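Local coordinates for monosaccharide ABC transporter substrate-binding protein, CUT2 family (Bradyrhizobium sp., PDB 4YHS) that probably binds a sugar or related small solute in the periplasm and hands it to an ABC transporter for import, and here holds a buffer molecule, bis-tris, at residues L61-P66 with A119-A124; G250-A255 with A275-P280; P36-D41 with V320-P325. All coordinates share one frame; numbering follows the deposited sequence.

Contact 1 of 3, residues L61-P66 with A119-A124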
# COMPACT_ATOMS: atom_id res chain seq x y z
N LEU A 61 17.17 7.04 -13.73
CA LEU A 61 16.26 6.00 -13.25
C LEU A 61 15.02 5.98 -14.11
O LEU A 61 14.30 6.98 -14.17
CB LEU A 61 15.84 6.23 -11.80
CG LEU A 61 16.95 6.40 -10.76
CD1 LEU A 61 16.36 6.57 -9.38
CD2 LEU A 61 17.93 5.25 -10.80
N CYS A 62 14.77 4.86 -14.76
CA CYS A 62 13.51 4.68 -15.49
C CYS A 62 12.50 4.14 -14.49
O CYS A 62 12.78 3.15 -13.80
CB CYS A 62 13.68 3.73 -16.68
SG CYS A 62 12.10 3.24 -17.41
N VAL A 63 11.33 4.80 -14.39
CA VAL A 63 10.30 4.36 -13.46
C VAL A 63 9.04 4.05 -14.27
O VAL A 63 8.52 4.92 -14.96
CB VAL A 63 9.99 5.42 -12.37
CG1 VAL A 63 9.02 4.83 -11.32
CG2 VAL A 63 11.28 5.86 -11.71
N SER A 64 8.57 2.81 -14.16
CA SER A 64 7.41 2.31 -14.91
C SER A 64 6.23 2.00 -13.99
O SER A 64 6.33 1.15 -13.09
CB SER A 64 7.81 1.06 -15.71
OG SER A 64 6.71 0.37 -16.26
N PHE A 65 5.15 2.76 -14.17
CA PHE A 65 3.95 2.66 -13.35
C PHE A 65 2.85 1.95 -14.12
O PHE A 65 2.83 2.01 -15.36
CB PHE A 65 3.44 4.04 -12.96
CG PHE A 65 4.00 4.60 -11.66
CD1 PHE A 65 5.19 4.18 -11.14
CD2 PHE A 65 3.28 5.58 -10.98
CE1 PHE A 65 5.66 4.73 -9.92
CE2 PHE A 65 3.73 6.12 -9.80
CZ PHE A 65 4.90 5.72 -9.27
N PRO A 66 1.95 1.26 -13.41
CA PRO A 66 0.80 0.64 -14.08
C PRO A 66 -0.16 1.67 -14.69
O PRO A 66 -0.79 1.40 -15.72
CB PRO A 66 0.13 -0.14 -12.95
CG PRO A 66 0.52 0.59 -11.70
CD PRO A 66 1.91 1.08 -11.95
N ALA A 119 19.04 2.29 -14.10
CA ALA A 119 18.23 1.33 -13.34
C ALA A 119 16.77 1.49 -13.73
O ALA A 119 16.37 2.55 -14.21
CB ALA A 119 18.40 1.53 -11.82
N VAL A 120 16.00 0.42 -13.53
CA VAL A 120 14.57 0.41 -13.78
C VAL A 120 13.79 0.07 -12.50
O VAL A 120 14.03 -0.95 -11.87
CB VAL A 120 14.21 -0.60 -14.91
CG1 VAL A 120 12.71 -0.60 -15.14
CG2 VAL A 120 14.94 -0.23 -16.21
N ILE A 121 12.85 0.94 -12.12
CA ILE A 121 11.97 0.73 -10.98
C ILE A 121 10.59 0.44 -11.55
O ILE A 121 10.09 1.20 -12.34
CB ILE A 121 11.98 1.99 -10.06
CG1 ILE A 121 13.38 2.17 -9.48
CG2 ILE A 121 10.97 1.89 -8.95
CD1 ILE A 121 13.57 3.54 -8.81
N ILE A 122 9.99 -0.69 -11.17
CA ILE A 122 8.75 -1.16 -11.79
C ILE A 122 7.63 -1.41 -10.78
O ILE A 122 7.80 -2.16 -9.83
CB ILE A 122 8.97 -2.49 -12.54
CG1 ILE A 122 10.04 -2.38 -13.60
CG2 ILE A 122 7.68 -2.97 -13.22
CD1 ILE A 122 10.33 -3.71 -14.29
N GLY A 123 6.48 -0.79 -11.04
CA GLY A 123 5.23 -1.16 -10.41
C GLY A 123 4.48 -2.04 -11.39
O GLY A 123 3.85 -1.55 -12.32
N ALA A 124 4.59 -3.36 -11.19
CA ALA A 124 4.22 -4.32 -12.23
C ALA A 124 2.73 -4.53 -12.38
O ALA A 124 2.01 -4.70 -11.40
CB ALA A 124 4.89 -5.64 -11.95

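Contact 2 of 3, residues G250-A255 with A275-P280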
# COMPACT_ATOMS: atom_id res chain seq x y z
N GLY A 250 -13.89 -3.08 6.14
CA GLY A 250 -13.64 -3.67 4.84
C GLY A 250 -12.82 -2.75 3.95
O GLY A 250 -11.95 -2.05 4.44
N THR A 251 -13.08 -2.76 2.65
CA THR A 251 -12.27 -1.93 1.77
C THR A 251 -12.49 -0.44 2.09
O THR A 251 -13.49 -0.04 2.71
CB THR A 251 -12.57 -2.14 0.28
OG1 THR A 251 -13.83 -1.54 -0.03
CG2 THR A 251 -12.60 -3.64 -0.09
N ALA A 252 -11.55 0.37 1.63
CA ALA A 252 -11.70 1.82 1.77
C ALA A 252 -12.97 2.29 1.09
O ALA A 252 -13.66 3.17 1.59
CB ALA A 252 -10.47 2.54 1.19
N VAL A 253 -13.28 1.70 -0.06
CA VAL A 253 -14.51 2.03 -0.76
C VAL A 253 -15.74 1.79 0.14
O VAL A 253 -16.70 2.57 0.17
CB VAL A 253 -14.64 1.19 -2.06
CG1 VAL A 253 -15.98 1.44 -2.74
CG2 VAL A 253 -13.48 1.55 -2.98
N THR A 254 -15.70 0.67 0.85
CA THR A 254 -16.77 0.29 1.77
C THR A 254 -16.93 1.31 2.91
O THR A 254 -18.04 1.77 3.22
CB THR A 254 -16.49 -1.09 2.42
OG1 THR A 254 -16.09 -2.05 1.43
CG2 THR A 254 -17.73 -1.60 3.11
N ALA A 255 -15.81 1.64 3.53
CA ALA A 255 -15.82 2.59 4.67
C ALA A 255 -16.28 3.97 4.20
O ALA A 255 -17.08 4.60 4.88
CB ALA A 255 -14.47 2.70 5.28
N ALA A 275 -11.41 0.76 7.56
CA ALA A 275 -10.93 0.25 6.29
C ALA A 275 -9.62 -0.51 6.55
O ALA A 275 -8.95 -0.25 7.56
CB ALA A 275 -10.70 1.40 5.28
N PHE A 276 -9.26 -1.46 5.68
CA PHE A 276 -7.97 -2.14 5.84
C PHE A 276 -6.91 -1.58 4.88
O PHE A 276 -5.82 -2.16 4.75
CB PHE A 276 -8.08 -3.68 5.69
CG PHE A 276 -8.53 -4.17 4.34
CD1 PHE A 276 -7.60 -4.46 3.34
CD2 PHE A 276 -9.87 -4.45 4.11
CE1 PHE A 276 -8.02 -4.97 2.10
CE2 PHE A 276 -10.28 -4.97 2.90
CZ PHE A 276 -9.36 -5.23 1.89
N TYR A 277 -7.18 -0.41 4.33
CA TYR A 277 -6.14 0.32 3.60
C TYR A 277 -6.52 1.82 3.50
O TYR A 277 -7.62 2.25 3.89
CB TYR A 277 -5.88 -0.34 2.21
CG TYR A 277 -7.00 -0.32 1.19
CD1 TYR A 277 -7.12 0.73 0.28
CD2 TYR A 277 -7.89 -1.37 1.10
CE1 TYR A 277 -8.12 0.75 -0.66
CE2 TYR A 277 -8.92 -1.35 0.17
CZ TYR A 277 -9.02 -0.30 -0.71
OH TYR A 277 -10.03 -0.28 -1.64
N MSE A 278 -5.57 2.64 3.04
CA MSE A 278 -5.68 4.10 3.15
C MSE A 278 -5.94 4.78 1.81
O MSE A 278 -5.33 4.42 0.80
CB MSE A 278 -4.38 4.66 3.74
CG MSE A 278 -4.38 6.16 3.94
SE MSE A 278 -5.74 6.74 5.27
CE MSE A 278 -5.09 5.79 6.84
N THR A 279 -6.85 5.76 1.84
CA THR A 279 -7.22 6.59 0.68
C THR A 279 -7.46 8.00 1.19
O THR A 279 -7.66 8.17 2.39
CB THR A 279 -8.48 6.15 -0.01
OG1 THR A 279 -9.57 6.29 0.90
CG2 THR A 279 -8.39 4.70 -0.51
N PRO A 280 -7.48 9.00 0.30
CA PRO A 280 -7.82 10.34 0.79
C PRO A 280 -9.21 10.41 1.46
O PRO A 280 -9.36 11.12 2.46
CB PRO A 280 -7.75 11.21 -0.47
CG PRO A 280 -6.70 10.53 -1.30
CD PRO A 280 -6.99 9.05 -1.09

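Contact 3 of 3, residues P36-D41 with V320-P325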
# COMPACT_ATOMS: atom_id res chain seq x y z
N PRO A 36 15.30 -14.84 4.69
CA PRO A 36 16.11 -14.43 3.55
C PRO A 36 15.30 -13.62 2.56
O PRO A 36 14.09 -13.84 2.40
CB PRO A 36 16.58 -15.76 2.94
CG PRO A 36 15.65 -16.79 3.45
CD PRO A 36 15.08 -16.30 4.73
N PRO A 37 15.95 -12.63 1.92
CA PRO A 37 15.18 -11.80 1.00
C PRO A 37 14.53 -12.60 -0.12
O PRO A 37 15.13 -13.54 -0.65
CB PRO A 37 16.22 -10.80 0.46
CG PRO A 37 17.54 -11.24 0.96
CD PRO A 37 17.32 -12.13 2.13
N PHE A 38 13.29 -12.24 -0.44
CA PHE A 38 12.51 -12.79 -1.55
C PHE A 38 11.90 -14.17 -1.20
O PHE A 38 11.14 -14.73 -1.99
CB PHE A 38 13.34 -12.94 -2.83
CG PHE A 38 13.96 -11.68 -3.32
CD1 PHE A 38 13.69 -10.46 -2.73
CD2 PHE A 38 14.82 -11.71 -4.40
CE1 PHE A 38 14.29 -9.31 -3.20
CE2 PHE A 38 15.40 -10.57 -4.88
CZ PHE A 38 15.12 -9.35 -4.27
N ALA A 39 12.25 -14.72 -0.04
CA ALA A 39 11.71 -16.02 0.36
C ALA A 39 10.24 -15.87 0.77
O ALA A 39 9.89 -14.97 1.52
CB ALA A 39 12.53 -16.60 1.50
N ALA A 40 9.38 -16.76 0.26
CA ALA A 40 7.94 -16.67 0.53
C ALA A 40 7.63 -16.93 2.01
O ALA A 40 6.57 -16.53 2.51
CB ALA A 40 7.18 -17.66 -0.34
N ASP A 41 8.55 -17.60 2.68
CA ASP A 41 8.46 -17.87 4.11
C ASP A 41 9.59 -17.20 4.90
O ASP A 41 9.98 -17.67 5.97
CB ASP A 41 8.53 -19.38 4.34
CG ASP A 41 9.89 -19.95 4.01
OD1 ASP A 41 10.48 -19.52 2.99
OD2 ASP A 41 10.39 -20.80 4.78
N VAL A 320 19.22 -2.67 1.73
CA VAL A 320 18.30 -3.63 2.28
C VAL A 320 17.54 -4.22 1.10
O VAL A 320 16.95 -3.48 0.34
CB VAL A 320 17.35 -2.97 3.31
CG1 VAL A 320 16.37 -4.00 3.81
CG2 VAL A 320 18.15 -2.35 4.46
N LYS A 321 17.58 -5.55 0.92
CA LYS A 321 17.11 -6.13 -0.32
C LYS A 321 15.59 -6.30 -0.42
O LYS A 321 15.01 -6.19 -1.50
CB LYS A 321 17.77 -7.49 -0.54
CG LYS A 321 17.47 -8.16 -1.86
CD LYS A 321 18.55 -9.23 -2.15
CE LYS A 321 18.17 -10.06 -3.38
NZ LYS A 321 19.29 -10.89 -3.91
N HIS A 322 14.96 -6.59 0.72
CA HIS A 322 13.54 -6.84 0.72
C HIS A 322 12.92 -6.16 1.95
O HIS A 322 13.10 -6.59 3.09
CB HIS A 322 13.30 -8.35 0.67
CG HIS A 322 11.87 -8.77 0.58
ND1 HIS A 322 11.51 -10.08 0.36
CD2 HIS A 322 10.72 -8.08 0.75
CE1 HIS A 322 10.19 -10.18 0.37
NE2 HIS A 322 9.69 -8.98 0.62
N VAL A 323 12.23 -5.04 1.72
CA VAL A 323 11.75 -4.23 2.84
C VAL A 323 10.46 -3.47 2.49
O VAL A 323 10.18 -3.13 1.33
CB VAL A 323 12.88 -3.23 3.31
CG1 VAL A 323 13.27 -2.23 2.20
CG2 VAL A 323 12.53 -2.50 4.61
N GLY A 324 9.66 -3.24 3.53
CA GLY A 324 8.50 -2.37 3.46
C GLY A 324 8.41 -1.46 4.66
O GLY A 324 8.97 -1.76 5.72
N PRO A 325 7.72 -0.32 4.51
CA PRO A 325 7.42 0.46 5.70
C PRO A 325 6.66 -0.39 6.73
O PRO A 325 5.92 -1.29 6.35
CB PRO A 325 6.52 1.58 5.17
CG PRO A 325 6.90 1.71 3.75
CD PRO A 325 7.20 0.33 3.29

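Contact 1 of 3, residues L61-P66 with A119-A124
Cys62 and Val120, like Leu61 with Ala119, Val63 with Ile121 and Ser64 with Ile122, face each other as bridge partners of two neighbouring parallel strands, whose axes come within 4.7 Å and diverge by 19°. Four backbone hydrogen bonds zip them together. Cys62 lends its N to Ala119 O and its O to Ile121 N, the latter at 2.8 Å; Ser64 repeats the pattern, with N on Ile121 O and O receiving Gly123 N. The last is nearly straight, 171° at the hydrogen. Between these bonds, CA-H groups lean on the same carbonyls, the shortest being Val120 CA to Cys62 O at 3.3 Å. Pro66 CD rests against Gly123 O at 3.3 Å.

Apolar contacts line both faces. On the side of Leu61, Val63, Ala119 and Ile121, the two branches of Leu61 divide their work: CD2 reaches Ala119 CB at 3.9 Å, while CD1 crosses Ile121 at a slant and meets its CD1. Val63 CG1 approaches Ile121 CG2, and Val80 of helix 71-87 lies against Val63. On the other face, Cys62 CB touches Val120 CG2 at 4.2 Å; chi1 of 169° swings SG opposite the backbone N, where it forms a disulfide with Cys112 of helix 102-115.

Gln105 binds both segments, its NE2 hydrogen-bonded to Ser64 OG and to Gly123 O. From strand 60-65 the chain passes through helix 71-87 to strand 90-95 on its far side, then back through helix 102-115 to strand 119-122; parallel strands covered by such crossover helices are the alpha/beta arrangement of the Rossmann-like lobes of periplasmic binding proteins.

Contact 2 of 3, residues G250-A255 with A275-P280
Gly250 and Ala275 end two adjacent parallel strands, their CA atoms 5.0 Å apart, and are joined by a bent hydrogen bond from Phe276 N to Gly250 O (3.0 Å, 142° at the hydrogen). This is the C-terminal edge of a parallel sheet in the alpha/beta lobe of a periplasmic binding protein, where each strand gives way to a loop and a helix. The donor Phe276 N lies 23° out of the carbonyl plane, and Ala275 CA also approaches Gly250 O.

Thr251, the N-cap of helix 252-264, gives its hydroxyl to Thr254 OG1 at 2.7 Å, and Thr254 OG1 is also bonded to Gln231. Thr251 CG2 runs alongside the Phe276 side chain, near CE2 and CZ. Ala252, the first residue of the helix, lies on the Tyr277 ring: its CB sits over one face in a CH-pi contact, 3.9 Å from the centroid, and its N lies over a face too. A chi1 of 65° wedges Tyr277 CG between its own N and carbonyl carbon and turns the ring toward the helix start. The Tyr277 side chain also comes within about 3 Å of the bound bis-tris, consistent with a place in the solute pocket.

Ala275 CB packs against Ala255 CB at 4.0 Å and also meets Ala252 CA. Thr279 is the N-cap of helix 280-287; its OG1 is bonded to Glu256 and to Val282 N, while its CG2 presses on Ala252 CB at 3.4 Å, closer than usual for two carbons.

Contact 3 of 3, residues P36-D41 with V320-P325
Lys321 is the first residue of 320-325 to meet the other segment, laying its aliphatic chain across Pro37 and Phe38 at about a right angle to each. CG stands opposite the backbone N (chi1 -174°) and the chain beyond it is extended, which carries CG and CD past the Pro37 ring. Pro37 CB rests 3.7 Å from Lys321 CG, and Pro37 CG 3.8 Å from Lys321 CD. The Phe38 ring meets the same chain, with CZ 3.6 Å from Lys321 CG.

His322 comes next and supplies the polar link. Its CB meets Pro37 CB at 3.8 Å. The imidazole accepts a hydrogen bond at ND1 from Phe38 N, 2.9 Å long and 151° at the hydrogen, with the donor close to the ring plane. As an acceptor ND1 would carry no proton here, and the bond probably helps to hold the ring's rotation. The Phe38 and His322 rings are 5.9 Å apart between centroids and inclined at 49°, His322 ND1 lying at the edge of the Phe38 ring.

The residues held are the two central positions of a type II beta turn from Pro36 to Ala39, closed by Ala39 N on Pro36 O. This turn belongs to the link between the antiparallel strands 29-35 and 43-49. The first part of strand 322-331, entered at His322, runs between strand 29-35, antiparallel to it, and strand 158-160, parallel to it; Lys159 there makes a cation-pi contact with Phe38, and helix 299-314 packs on Val323.

Overall arrangement
Contacts 1 and 3 reach the same mixed sheet, their centres about 19 Å apart. Contact 1 joins two of its parallel strands, whereas contact 3 joins the turn after strand 29-35 to the start of strand 322-331. Contact 2 belongs to a second, parallel sheet, its centre about 26 Å from each of the others and across the chain's centre from both. Along the sequence contact 1 precedes contact 2, and both fall between segments 36-41 and 320-325 of contact 3. Two sheets in different lobes, with bis-tris beside contact 2, fit the two-lobed plan of periplasmic binding proteins, which hold solute between the lobes.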